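Local coordinates for protein chitosanase (Gynuella sunshinyii YC6258, PDB 6X2Q) that probably hydrolyses chitosan as a family 46 glycoside hydrolase and holds a chitotetraose chain of glucosamine units in its cleft, at residues S48-Q58 / L73-D84; L117-A126 / L140-E149. All coordinates share one frame; numbering follows the deposited sequence.

Contact 1: S48-Q58 / L73-D84; sequences SATGDMLEVIQ and LPRLQQLAASED. With GCS (2-amino-2-deoxy-beta-D-glucopyranose), chain B.
Leu54 enters helix 73-82 as a knob among Leu73, Leu76, Gln77 and Ala80. Its chi1 of 171° aims CG at the partner helix, and chi2 of 71° turns CD1 to Leu76 CB (3.9 Å) and Leu73 CD2, and CD2 to the Ala80 methyl. One turn on, Ile57 CD1 butts Leu76 CD1 at 3.5 Å, and Leu73 CD2 touches both Ile57 CG2 and Gln58 CG. Helices 52-63 and 73-82 thus form a near-antiparallel pair, the axes of 52-58 and 73-82 coming within 9.5 Å at 146°, within the glycoside hydrolase family 46 fold of the lysozyme clan. Toward the start of helix 52-63 the packing gives way to backbone and water. Gly51 CA, at the N-cap, lies 3.9 Å from Ala80 CB; one water donates to Ser48 O and Leu76 O, another to Ala49 O and Ala80 O. Glu83, an exposed residue in the Schellman turn that ends helix 73-82, directs its CA-H at Ala49 O (CA to O 3.1 Å). On the sugar side, Asp52 OD1 accepts from N2 of the chain B glucosamine at 2.8 Å.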
loop_
_atom_site.group_PDB
_atom_site.type_symbol
_atom_site.label_atom_id
_atom_site.label_comp_id
_atom_site.label_asym_id
_atom_site.label_seq_id
_atom_site.Cartn_x
_atom_site.Cartn_y
_atom_site.Cartn_z
ATOM N N SER A 48 -9.242 -9.702 3.488
ATOM C CA SER A 48 -10.586 -10.272 3.531
ATOM C C SER A 48 -11.627 -9.226 3.899
ATOM O O SER A 48 -12.717 -9.183 3.314
ATOM C CB SER A 48 -10.654 -11.416 4.543
ATOM O OG SER A 48 -9.616 -12.354 4.359
ATOM N N ALA A 49 -11.340 -8.418 4.925
ATOM C CA ALA A 49 -12.334 -7.471 5.422
ATOM C C ALA A 49 -12.576 -6.287 4.483
ATOM O O ALA A 49 -13.660 -5.698 4.529
ATOM C CB ALA A 49 -11.924 -6.961 6.805
ATOM N N THR A 50 -11.623 -5.920 3.624
ATOM C CA THR A 50 -11.719 -4.637 2.930
ATOM C C THR A 50 -12.111 -4.733 1.456
ATOM O O THR A 50 -12.069 -3.708 0.771
ATOM C CB THR A 50 -10.408 -3.836 3.045
ATOM O OG1 THR A 50 -9.297 -4.606 2.557
ATOM C CG2 THR A 50 -10.160 -3.381 4.497
ATOM N N GLY A 51 -12.425 -5.928 0.964
ATOM C CA GLY A 51 -12.949 -6.091 -0.402
ATOM C C GLY A 51 -11.933 -6.198 -1.520
ATOM O O GLY A 51 -12.350 -6.500 -2.614
ATOM N N ASP A 52 -10.650 -5.986 -1.265
ATOM C CA ASP A 52 -9.664 -6.012 -2.373
ATOM C C ASP A 52 -9.227 -7.449 -2.622
ATOM O O ASP A 52 -8.939 -7.768 -3.742
ATOM C CB ASP A 52 -8.592 -4.919 -2.257
ATOM C CG ASP A 52 -7.737 -4.987 -1.019
ATOM O OD1 ASP A 52 -6.633 -4.484 -1.052
ATOM O OD2 ASP A 52 -8.196 -5.550 -0.057
ATOM N N MET A 53 -9.276 -8.294 -1.601
ATOM C CA MET A 53 -8.975 -9.728 -1.808
ATOM C C MET A 53 -10.091 -10.325 -2.675
ATOM O O MET A 53 -9.792 -11.114 -3.538
ATOM C CB MET A 53 -8.880 -10.484 -0.489
ATOM C CG MET A 53 -8.958 -11.957 -0.664
ATOM S SD MET A 53 -8.716 -12.857 0.839
ATOM C CE MET A 53 -6.988 -12.575 1.135
ATOM N N LEU A 54 -11.322 -9.891 -2.453
ATOM C CA LEU A 54 -12.491 -10.352 -3.220
ATOM C C LEU A 54 -12.338 -9.949 -4.685
ATOM O O LEU A 54 -12.548 -10.779 -5.512
ATOM C CB LEU A 54 -13.767 -9.758 -2.629
ATOM C CG LEU A 54 -15.012 -9.992 -3.474
ATOM C CD1 LEU A 54 -15.421 -11.445 -3.430
ATOM C CD2 LEU A 54 -16.154 -9.120 -3.040
ATOM N N GLU A 55 -11.972 -8.707 -4.958
ATOM C CA GLU A 55 -11.849 -8.280 -6.338
ATOM C C GLU A 55 -10.809 -9.107 -7.086
ATOM O O GLU A 55 -11.034 -9.490 -8.238
ATOM C CB GLU A 55 -11.514 -6.801 -6.407
ATOM C CG GLU A 55 -11.593 -6.305 -7.814
ATOM C CD GLU A 55 -11.048 -4.922 -7.968
ATOM O OE1 GLU A 55 -10.857 -4.502 -9.126
ATOM O OE2 GLU A 55 -10.809 -4.260 -6.937
ATOM N N VAL A 56 -9.676 -9.410 -6.443
ATOM C CA VAL A 56 -8.643 -10.204 -7.101
ATOM C C VAL A 56 -9.205 -11.567 -7.501
ATOM O O VAL A 56 -9.092 -11.999 -8.659
ATOM C CB VAL A 56 -7.412 -10.341 -6.185
ATOM C CG1 VAL A 56 -6.444 -11.372 -6.729
ATOM C CG2 VAL A 56 -6.705 -8.984 -5.995
ATOM N N ILE A 57 -9.849 -12.253 -6.552
ATOM C CA ILE A 57 -10.332 -13.597 -6.828
ATOM C C ILE A 57 -11.472 -13.551 -7.830
ATOM O O ILE A 57 -11.529 -14.376 -8.745
ATOM C CB ILE A 57 -10.706 -14.307 -5.511
ATOM C CG1 ILE A 57 -9.425 -14.542 -4.704
ATOM C CG2 ILE A 57 -11.445 -15.657 -5.752
ATOM C CD1 ILE A 57 -9.643 -14.954 -3.254
ATOM N N GLN A 58 -12.355 -12.551 -7.728
ATOM C CA GLN A 58 -13.430 -12.431 -8.714
ATOM C C GLN A 58 -12.874 -12.219 -10.116
ATOM O O GLN A 58 -13.277 -12.902 -11.067
ATOM C CB GLN A 58 -14.389 -11.302 -8.340
ATOM C CG GLN A 58 -15.438 -11.748 -7.341
ATOM C CD GLN A 58 -16.407 -10.649 -6.934
ATOM O OE1 GLN A 58 -16.103 -9.453 -7.032
ATOM N NE2 GLN A 58 -17.585 -11.056 -6.453
ATOM N N LEU A 73 -15.625 -17.637 -2.679
ATOM C CA LEU A 73 -16.318 -16.444 -3.161
ATOM C C LEU A 73 -17.578 -16.096 -2.373
ATOM O O LEU A 73 -17.749 -14.911 -2.034
ATOM C CB LEU A 73 -16.623 -16.603 -4.653
ATOM C CG LEU A 73 -15.454 -16.245 -5.564
ATOM C CD1 LEU A 73 -15.829 -16.532 -7.014
ATOM C CD2 LEU A 73 -15.111 -14.780 -5.370
ATOM N N PRO A 74 -18.485 -17.028 -2.062
ATOM C CA PRO A 74 -19.607 -16.669 -1.171
ATOM C C PRO A 74 -19.169 -16.065 0.156
ATOM O O PRO A 74 -19.680 -15.011 0.553
ATOM C CB PRO A 74 -20.334 -18.011 -0.983
ATOM C CG PRO A 74 -20.027 -18.764 -2.224
ATOM C CD PRO A 74 -18.595 -18.423 -2.526
ATOM N N ARG A 75 -18.224 -16.702 0.848
ATOM C CA ARG A 75 -17.802 -16.213 2.155
ATOM C C ARG A 75 -17.128 -14.846 2.047
ATOM O O ARG A 75 -17.478 -13.908 2.777
ATOM C CB ARG A 75 -16.870 -17.237 2.807
ATOM C CG ARG A 75 -16.629 -17.008 4.295
ATOM C CD ARG A 75 -17.874 -16.464 5.001
ATOM N NE ARG A 75 -17.573 -16.133 6.392
ATOM C CZ ARG A 75 -18.266 -15.277 7.137
ATOM N NH1 ARG A 75 -19.330 -14.647 6.642
ATOM N NH2 ARG A 75 -17.887 -15.054 8.385
ATOM N N LEU A 76 -16.153 -14.721 1.138
ATOM C CA LEU A 76 -15.517 -13.432 0.874
ATOM C C LEU A 76 -16.547 -12.363 0.537
ATOM O O LEU A 76 -16.447 -11.224 1.009
ATOM C CB LEU A 76 -14.510 -13.578 -0.262
ATOM C CG LEU A 76 -13.376 -14.551 0.047
ATOM C CD1 LEU A 76 -12.458 -14.674 -1.162
ATOM C CD2 LEU A 76 -12.601 -14.134 1.284
ATOM N N GLN A 77 -17.556 -12.717 -0.264
ATOM C CA GLN A 77 -18.639 -11.783 -0.558
ATOM C C GLN A 77 -19.300 -11.290 0.726
ATOM O O GLN A 77 -19.518 -10.086 0.899
ATOM C CB GLN A 77 -19.670 -12.446 -1.471
ATOM C CG GLN A 77 -19.773 -11.824 -2.860
ATOM C CD GLN A 77 -20.481 -12.742 -3.860
ATOM O OE1 GLN A 77 -21.187 -13.682 -3.473
ATOM N NE2 GLN A 77 -20.301 -12.464 -5.149
ATOM N N GLN A 78 -19.629 -12.211 1.639
ATOM C CA GLN A 78 -20.249 -11.809 2.899
ATOM C C GLN A 78 -19.306 -10.930 3.713
ATOM O O GLN A 78 -19.714 -9.893 4.251
ATOM C CB GLN A 78 -20.663 -13.043 3.706
ATOM N N LEU A 79 -18.036 -11.331 3.811
ATOM C CA LEU A 79 -17.072 -10.570 4.595
ATOM C C LEU A 79 -16.895 -9.162 4.042
ATOM O O LEU A 79 -16.858 -8.185 4.797
ATOM C CB LEU A 79 -15.738 -11.304 4.635
ATOM C CG LEU A 79 -15.660 -12.557 5.504
ATOM C CD1 LEU A 79 -14.327 -13.286 5.306
ATOM C CD2 LEU A 79 -15.876 -12.209 6.967
ATOM N N ALA A 80 -16.789 -9.030 2.723
ATOM C CA ALA A 80 -16.584 -7.707 2.151
ATOM C C ALA A 80 -17.803 -6.824 2.373
ATOM O O ALA A 80 -17.673 -5.618 2.612
ATOM C CB ALA A 80 -16.259 -7.823 0.659
ATOM N N ALA A 81 -19.001 -7.414 2.323
ATOM C CA ALA A 81 -20.222 -6.619 2.412
ATOM C C ALA A 81 -20.339 -5.895 3.749
ATOM O O ALA A 81 -20.903 -4.795 3.813
ATOM C CB ALA A 81 -21.439 -7.511 2.178
ATOM N N SER A 82 -19.797 -6.474 4.817
ATOM C CA SER A 82 -19.889 -5.879 6.143
ATOM C C SER A 82 -18.539 -5.420 6.692
ATOM O O SER A 82 -18.474 -4.982 7.845
ATOM C CB SER A 82 -20.531 -6.873 7.109
ATOM O OG SER A 82 -19.715 -8.024 7.230
ATOM N N GLU A 83 -17.467 -5.502 5.901
ATOM C CA GLU A 83 -16.113 -5.179 6.363
ATOM C C GLU A 83 -15.746 -5.991 7.608
ATOM O O GLU A 83 -15.208 -5.475 8.589
ATOM C CB GLU A 83 -15.963 -3.677 6.617
ATOM C CG GLU A 83 -16.783 -2.805 5.676
ATOM C CD GLU A 83 -16.318 -1.361 5.655
ATOM O OE1 GLU A 83 -15.147 -1.109 6.012
ATOM O OE2 GLU A 83 -17.121 -0.479 5.275
ATOM N N ASP A 84 -16.033 -7.284 7.549
ATOM C CA ASP A 84 -15.866 -8.193 8.671
ATOM C C ASP A 84 -14.480 -8.827 8.652
ATOM O O ASP A 84 -13.992 -9.265 7.602
ATOM C CB ASP A 84 -16.959 -9.274 8.624
ATOM C CG ASP A 84 -16.933 -10.228 9.830
ATOM O OD1 ASP A 84 -16.017 -10.134 10.676
ATOM O OD2 ASP A 84 -17.844 -11.088 9.925
HETATM C C1 GCS B . -5.192 -2.006 3.392
HETATM C C2 GCS B . -6.267 -2.534 2.464
HETATM C C3 GCS B . -7.069 -1.380 1.936
HETATM C C4 GCS B . -7.722 -0.589 3.058
HETATM C C5 GCS B . -6.636 -0.433 4.128
HETATM C C6 GCS B . -7.053 0.202 5.427
HETATM N N2 GCS B . -5.786 -3.361 1.418
HETATM O O1 GCS B . -4.326 -2.955 4.011
HETATM O O3 GCS B . -8.035 -1.928 1.134
HETATM O O4 GCS B . -8.467 0.219 2.655
HETATM O O5 GCS B . -5.979 -1.631 4.453
HETATM O O6 GCS B . -8.310 -0.203 5.854
HETATM O O HOH W 1 -13.628 -10.670 1.057
HETATM O O HOH W 2 -15.180 -3.857 2.440
#

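Contact 2: L117-A126 / L140-E149. With GCS (2-amino-2-deoxy-beta-D-glucopyranose), chain B; GCS (2-amino-2-deoxy-beta-D-glucopyranose), chain C; GCS (2-amino-2-deoxy-beta-D-glucopyranose), chain D; GCS (2-amino-2-deoxy-beta-D-glucopyranose), chain E.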
loop_
_atom_site.group_PDB
_atom_site.type_symbol
_atom_site.label_atom_id
_atom_site.label_comp_id
_atom_site.label_asym_id
_atom_site.label_seq_id
_atom_site.Cartn_x
_atom_site.Cartn_y
_atom_site.Cartn_z
ATOM N N LEU A 117 -6.593 0.112 -8.072
ATOM C CA LEU A 117 -7.008 0.654 -6.781
ATOM C C LEU A 117 -5.996 1.639 -6.191
ATOM O O LEU A 117 -6.389 2.601 -5.520
ATOM C CB LEU A 117 -7.257 -0.475 -5.772
ATOM C CG LEU A 117 -8.434 -1.431 -5.994
ATOM C CD1 LEU A 117 -8.501 -2.411 -4.848
ATOM C CD2 LEU A 117 -9.776 -0.698 -6.150
ATOM N N TYR A 118 -4.703 1.427 -6.412
ATOM C CA TYR A 118 -3.702 2.144 -5.626
ATOM C C TYR A 118 -2.811 3.047 -6.463
ATOM O O TYR A 118 -2.723 4.247 -6.173
ATOM C CB TYR A 118 -2.867 1.134 -4.819
ATOM C CG TYR A 118 -3.769 0.361 -3.887
ATOM C CD1 TYR A 118 -4.622 1.030 -3.011
ATOM C CD2 TYR A 118 -3.826 -1.028 -3.926
ATOM C CE1 TYR A 118 -5.481 0.342 -2.192
ATOM C CE2 TYR A 118 -4.685 -1.728 -3.091
ATOM C CZ TYR A 118 -5.507 -1.033 -2.233
ATOM O OH TYR A 118 -6.367 -1.713 -1.425
ATOM N N PHE A 119 -2.152 2.522 -7.501
ATOM C CA PHE A 119 -1.163 3.334 -8.203
ATOM C C PHE A 119 -1.826 4.462 -8.980
ATOM O O PHE A 119 -1.438 5.630 -8.850
ATOM C CB PHE A 119 -0.310 2.479 -9.138
ATOM C CG PHE A 119 0.764 3.267 -9.843
ATOM C CD1 PHE A 119 1.875 3.719 -9.148
ATOM C CD2 PHE A 119 0.642 3.594 -11.194
ATOM C CE1 PHE A 119 2.858 4.463 -9.789
ATOM C CE2 PHE A 119 1.624 4.342 -11.839
ATOM C CZ PHE A 119 2.732 4.775 -11.130
ATOM N N GLN A 120 -2.824 4.141 -9.797
ATOM C CA GLN A 120 -3.424 5.195 -10.609
ATOM C C GLN A 120 -4.159 6.202 -9.735
ATOM O O GLN A 120 -3.949 7.413 -9.915
ATOM C CB GLN A 120 -4.313 4.587 -11.708
ATOM C CG GLN A 120 -3.568 3.758 -12.773
ATOM C CD GLN A 120 -2.592 4.579 -13.639
ATOM O OE1 GLN A 120 -2.753 5.794 -13.810
ATOM N NE2 GLN A 120 -1.570 3.908 -14.186
ATOM N N PRO A 121 -4.985 5.802 -8.768
ATOM C CA PRO A 121 -5.550 6.830 -7.876
ATOM C C PRO A 121 -4.497 7.662 -7.152
ATOM O O PRO A 121 -4.697 8.871 -6.986
ATOM C CB PRO A 121 -6.415 6.012 -6.908
ATOM C CG PRO A 121 -6.833 4.840 -7.717
ATOM C CD PRO A 121 -5.625 4.492 -8.549
ATOM N N ALA A 122 -3.379 7.068 -6.716
ATOM C CA ALA A 122 -2.367 7.878 -6.036
ATOM C C ALA A 122 -1.757 8.898 -6.988
ATOM O O ALA A 122 -1.514 10.046 -6.604
ATOM C CB ALA A 122 -1.271 6.997 -5.428
ATOM N N MET A 123 -1.528 8.509 -8.238
ATOM C CA MET A 123 -0.991 9.452 -9.250
ATOM C C MET A 123 -2.030 10.526 -9.598
ATOM O O MET A 123 -1.625 11.612 -9.926
ATOM C CB MET A 123 -0.505 8.742 -10.509
ATOM C CG MET A 123 0.557 7.734 -10.237
ATOM S SD MET A 123 2.020 8.392 -9.491
ATOM C CE MET A 123 1.637 8.342 -7.751
ATOM N N GLU A 124 -3.316 10.192 -9.570
ATOM C CA GLU A 124 -4.378 11.199 -9.792
ATOM C C GLU A 124 -4.379 12.151 -8.593
ATOM O O GLU A 124 -4.546 13.321 -8.805
ATOM C CB GLU A 124 -5.747 10.562 -9.990
ATOM N N ARG A 125 -4.177 11.641 -7.382
ATOM C CA ARG A 125 -4.079 12.571 -6.261
ATOM C C ARG A 125 -2.890 13.502 -6.447
ATOM O O ARG A 125 -3.010 14.718 -6.281
ATOM C CB ARG A 125 -3.967 11.826 -4.939
ATOM C CG ARG A 125 -5.164 10.974 -4.604
ATOM C CD ARG A 125 -6.336 11.812 -4.175
ATOM N NE ARG A 125 -7.507 10.975 -3.938
ATOM C CZ ARG A 125 -8.623 11.387 -3.347
ATOM N NH1 ARG A 125 -8.742 12.637 -2.906
ATOM N NH2 ARG A 125 -9.623 10.537 -3.201
ATOM N N ALA A 126 -1.731 12.943 -6.803
ATOM C CA ALA A 126 -0.544 13.765 -6.994
ATOM C C ALA A 126 -0.804 14.864 -8.014
ATOM O O ALA A 126 -0.449 16.024 -7.786
ATOM C CB ALA A 126 0.636 12.887 -7.421
ATOM N N LEU A 140 2.891 9.187 -1.586
ATOM C CA LEU A 140 1.447 9.025 -1.745
ATOM C C LEU A 140 1.083 7.591 -2.089
ATOM O O LEU A 140 0.025 7.100 -1.676
ATOM C CB LEU A 140 0.918 9.964 -2.825
ATOM C CG LEU A 140 1.070 11.445 -2.498
ATOM C CD1 LEU A 140 0.807 12.290 -3.757
ATOM C CD2 LEU A 140 0.158 11.853 -1.365
ATOM N N TYR A 141 1.944 6.910 -2.837
ATOM C CA TYR A 141 1.620 5.559 -3.280
ATOM C C TYR A 141 1.736 4.571 -2.125
ATOM O O TYR A 141 0.867 3.706 -1.936
ATOM C CB TYR A 141 2.542 5.182 -4.425
ATOM C CG TYR A 141 2.396 3.782 -4.963
ATOM C CD1 TYR A 141 1.150 3.200 -5.153
ATOM C CD2 TYR A 141 3.525 3.056 -5.316
ATOM C CE1 TYR A 141 1.044 1.916 -5.672
ATOM C CE2 TYR A 141 3.438 1.797 -5.827
ATOM C CZ TYR A 141 2.201 1.223 -6.005
ATOM O OH TYR A 141 2.151 -0.050 -6.517
ATOM N N ASP A 142 2.803 4.702 -1.334
ATOM C CA ASP A 142 2.952 3.883 -0.143
ATOM C C ASP A 142 1.817 4.135 0.834
ATOM O O ASP A 142 1.281 3.191 1.419
ATOM C CB ASP A 142 4.298 4.166 0.517
ATOM C CG ASP A 142 4.563 3.252 1.699
ATOM O OD1 ASP A 142 4.658 2.028 1.459
ATOM O OD2 ASP A 142 4.673 3.743 2.856
ATOM N N ALA A 143 1.428 5.403 1.020
ATOM C CA ALA A 143 0.336 5.700 1.943
ATOM C C ALA A 143 -0.994 5.145 1.436
ATOM O O ALA A 143 -1.808 4.645 2.226
ATOM C CB ALA A 143 0.238 7.214 2.191
ATOM N N ILE A 144 -1.250 5.218 0.127
ATOM C CA ILE A 144 -2.535 4.689 -0.327
ATOM C C ILE A 144 -2.601 3.180 -0.097
ATOM O O ILE A 144 -3.668 2.640 0.198
ATOM C CB ILE A 144 -2.819 5.066 -1.802
ATOM C CG1 ILE A 144 -4.330 5.207 -2.034
ATOM C CG2 ILE A 144 -2.245 4.047 -2.760
ATOM C CD1 ILE A 144 -4.707 5.727 -3.399
ATOM N N ILE A 145 -1.462 2.491 -0.157
ATOM C CA ILE A 145 -1.474 1.039 -0.019
ATOM C C ILE A 145 -1.794 0.626 1.414
ATOM O O ILE A 145 -2.581 -0.303 1.646
ATOM C CB ILE A 145 -0.133 0.456 -0.491
ATOM C CG1 ILE A 145 -0.102 0.405 -2.024
ATOM C CG2 ILE A 145 0.100 -0.942 0.125
ATOM C CD1 ILE A 145 1.271 0.236 -2.578
ATOM N N GLN A 146 -1.189 1.311 2.394
ATOM C CA GLN A 146 -1.357 0.968 3.801
ATOM C C GLN A 146 -2.635 1.572 4.377
ATOM O O GLN A 146 -3.321 0.925 5.165
ATOM C CB GLN A 146 -0.127 1.435 4.597
ATOM C CG GLN A 146 -0.214 1.177 6.105
ATOM C CD GLN A 146 1.081 1.461 6.860
ATOM O OE1 GLN A 146 1.779 2.442 6.603
ATOM N NE2 GLN A 146 1.386 0.607 7.825
ATOM N N HIS A 147 -2.975 2.807 4.002
ATOM C CA HIS A 147 -4.111 3.508 4.596
ATOM C C HIS A 147 -5.399 3.382 3.799
ATOM O O HIS A 147 -6.472 3.670 4.347
ATOM C CB HIS A 147 -3.796 5.007 4.747
ATOM C CG HIS A 147 -2.592 5.291 5.587
ATOM N ND1 HIS A 147 -2.682 5.806 6.865
ATOM C CD2 HIS A 147 -1.270 5.126 5.338
ATOM C CE1 HIS A 147 -1.465 5.952 7.360
ATOM N NE2 HIS A 147 -0.592 5.547 6.458
ATOM N N GLY A 148 -5.316 3.020 2.517
ATOM C CA GLY A 148 -6.489 2.925 1.666
ATOM C C GLY A 148 -6.969 4.283 1.197
ATOM O O GLY A 148 -6.457 5.313 1.652
ATOM N N GLU A 149 -7.941 4.305 0.283
ATOM C CA GLU A 149 -8.507 5.543 -0.243
ATOM C C GLU A 149 -9.948 5.764 0.229
ATOM O O GLU A 149 -10.742 6.430 -0.444
ATOM C CB GLU A 149 -8.431 5.567 -1.775
ATOM C CG GLU A 149 -8.401 6.975 -2.344
ATOM C CD GLU A 149 -8.617 7.027 -3.860
ATOM O OE1 GLU A 149 -8.899 5.969 -4.475
ATOM O OE2 GLU A 149 -8.525 8.142 -4.438
HETATM C C1 GCS B . -5.192 -2.006 3.392
HETATM C C2 GCS B . -6.267 -2.534 2.464
HETATM C C3 GCS B . -7.069 -1.380 1.936
HETATM C C4 GCS B . -7.722 -0.589 3.058
HETATM C C5 GCS B . -6.636 -0.433 4.128
HETATM C C6 GCS B . -7.053 0.202 5.427
HETATM N N2 GCS B . -5.786 -3.361 1.418
HETATM O O1 GCS B . -4.326 -2.955 4.011
HETATM O O3 GCS B . -8.035 -1.928 1.134
HETATM O O4 GCS B . -8.467 0.219 2.655
HETATM O O5 GCS B . -5.979 -1.631 4.453
HETATM O O6 GCS B . -8.310 -0.203 5.854
HETATM C C1 GCS C . -1.913 -4.534 6.462
HETATM C C2 GCS C . -2.229 -3.147 7.251
HETATM C C3 GCS C . -3.206 -2.439 6.187
HETATM C C4 GCS C . -2.855 -2.549 4.663
HETATM C C5 GCS C . -2.123 -3.716 3.980
HETATM C C6 GCS C . -1.379 -3.200 3.093
HETATM N N2 GCS C . -2.770 -3.299 8.480
HETATM O O1 GCS C . -0.955 -5.074 7.278
HETATM O O3 GCS C . -2.933 -1.050 6.464
HETATM O O5 GCS C . -1.508 -4.403 5.146
HETATM O O6 GCS C . -0.279 -4.068 2.769
HETATM C C1 GCS D . -9.535 0.422 1.729
HETATM C C2 GCS D . -10.472 1.545 2.016
HETATM C C3 GCS D . -11.677 1.418 1.130
HETATM C C4 GCS D . -11.335 1.556 -0.336
HETATM C C5 GCS D . -10.101 0.677 -0.551
HETATM C C6 GCS D . -9.415 0.935 -1.855
HETATM N N2 GCS D . -10.920 1.457 3.341
HETATM O O3 GCS D . -12.556 2.418 1.506
HETATM O O4 GCS D . -12.290 1.760 -1.079
HETATM O O5 GCS D . -9.102 0.740 0.440
HETATM O O6 GCS D . -8.744 2.139 -1.767
HETATM C C1 GCS E . -12.764 2.468 -1.915
HETATM C C2 GCS E . -13.609 1.942 -2.964
HETATM C C3 GCS E . -14.086 3.037 -3.919
HETATM C C4 GCS E . -14.794 4.039 -3.083
HETATM C C5 GCS E . -13.774 4.524 -2.095
HETATM C C6 GCS E . -14.423 5.542 -1.223
HETATM N N2 GCS E . -13.021 0.926 -3.754
HETATM O O3 GCS E . -15.045 2.605 -4.860
HETATM O O4 GCS E . -15.276 5.081 -3.907
HETATM O O5 GCS E . -13.406 3.469 -1.273
HETATM O O6 GCS E . -14.141 6.777 -1.839
HETATM O O HOH W 3 -8.431 3.504 -4.379
#
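Tyr118 and Tyr141 leave their helices by different first torsions: CG of Tyr118 is anti to its carbonyl carbon (chi1 -60°), CG of Tyr141 anti to its backbone N (chi1 177°). The first lays the Tyr118 ring along Ile144 and Ile145 toward the sugars; the second sends the Tyr141 ring back to Phe119. The setting is a helix-helix crossing at 131° between 117-126 and 140-147, parts of helices 104-129 and 134-147 in the family 46 chitosanase fold, a buried crossing where the C-terminal end of 140-147 lines the glycan cleft.

Phe119 and Tyr141 make an edge-to-face pair, centroids 5.3 Å apart: Phe119 CD1 stands over the centre of one Tyr141 face, and Ile145 CD1 lies against the opposite face, offset toward the rim. Between the helices, Ile144 CG2 presses on Tyr118 CB at 3.6 Å, its CD1 reaches Pro121 CB, and the small Ala122 lets the backbones come close. Leu140 CD1 meets the Ala126 methyl at the far end.

Past the helix end, Gly148 has positive phi and lies against the sugars of chains B and D. Glu149 N donates to O6 of the chain D glucosamine at 3.1 Å, while its extended side chain runs back over Pro121 to Arg125. The two flat groups are steeply turned, and the guanidinium grips side-on: NE (3.1 Å) and NH2 (2.9 Å) both bond to Glu149 OE2, which lies in the guanidinium plane and receives NE on its anti lone pair.

How the contacts relate
Contact 2 is the core packing, its centre about 7 Å from the centre of the chain and with no exposed residue among those that touch; contact 1, its centre about 18 Å from the centre of the chain, is only partly buried. They use different helices, yet both touch the chain B glucosamine, contact 2 also meeting the other three sugar units, and their centres are about 20 Å apart. Contact 1 joins its helices by aliphatic side chains and bridging waters, whereas contact 2 adds aromatic rings and a salt bridge. They meet where Asp52 OD1 lies 2.8 Å from Tyr118 OH, a probable hydrogen bond that would orient both groups beside the sugar, and Leu117 CD1 packs on Asp52 CB.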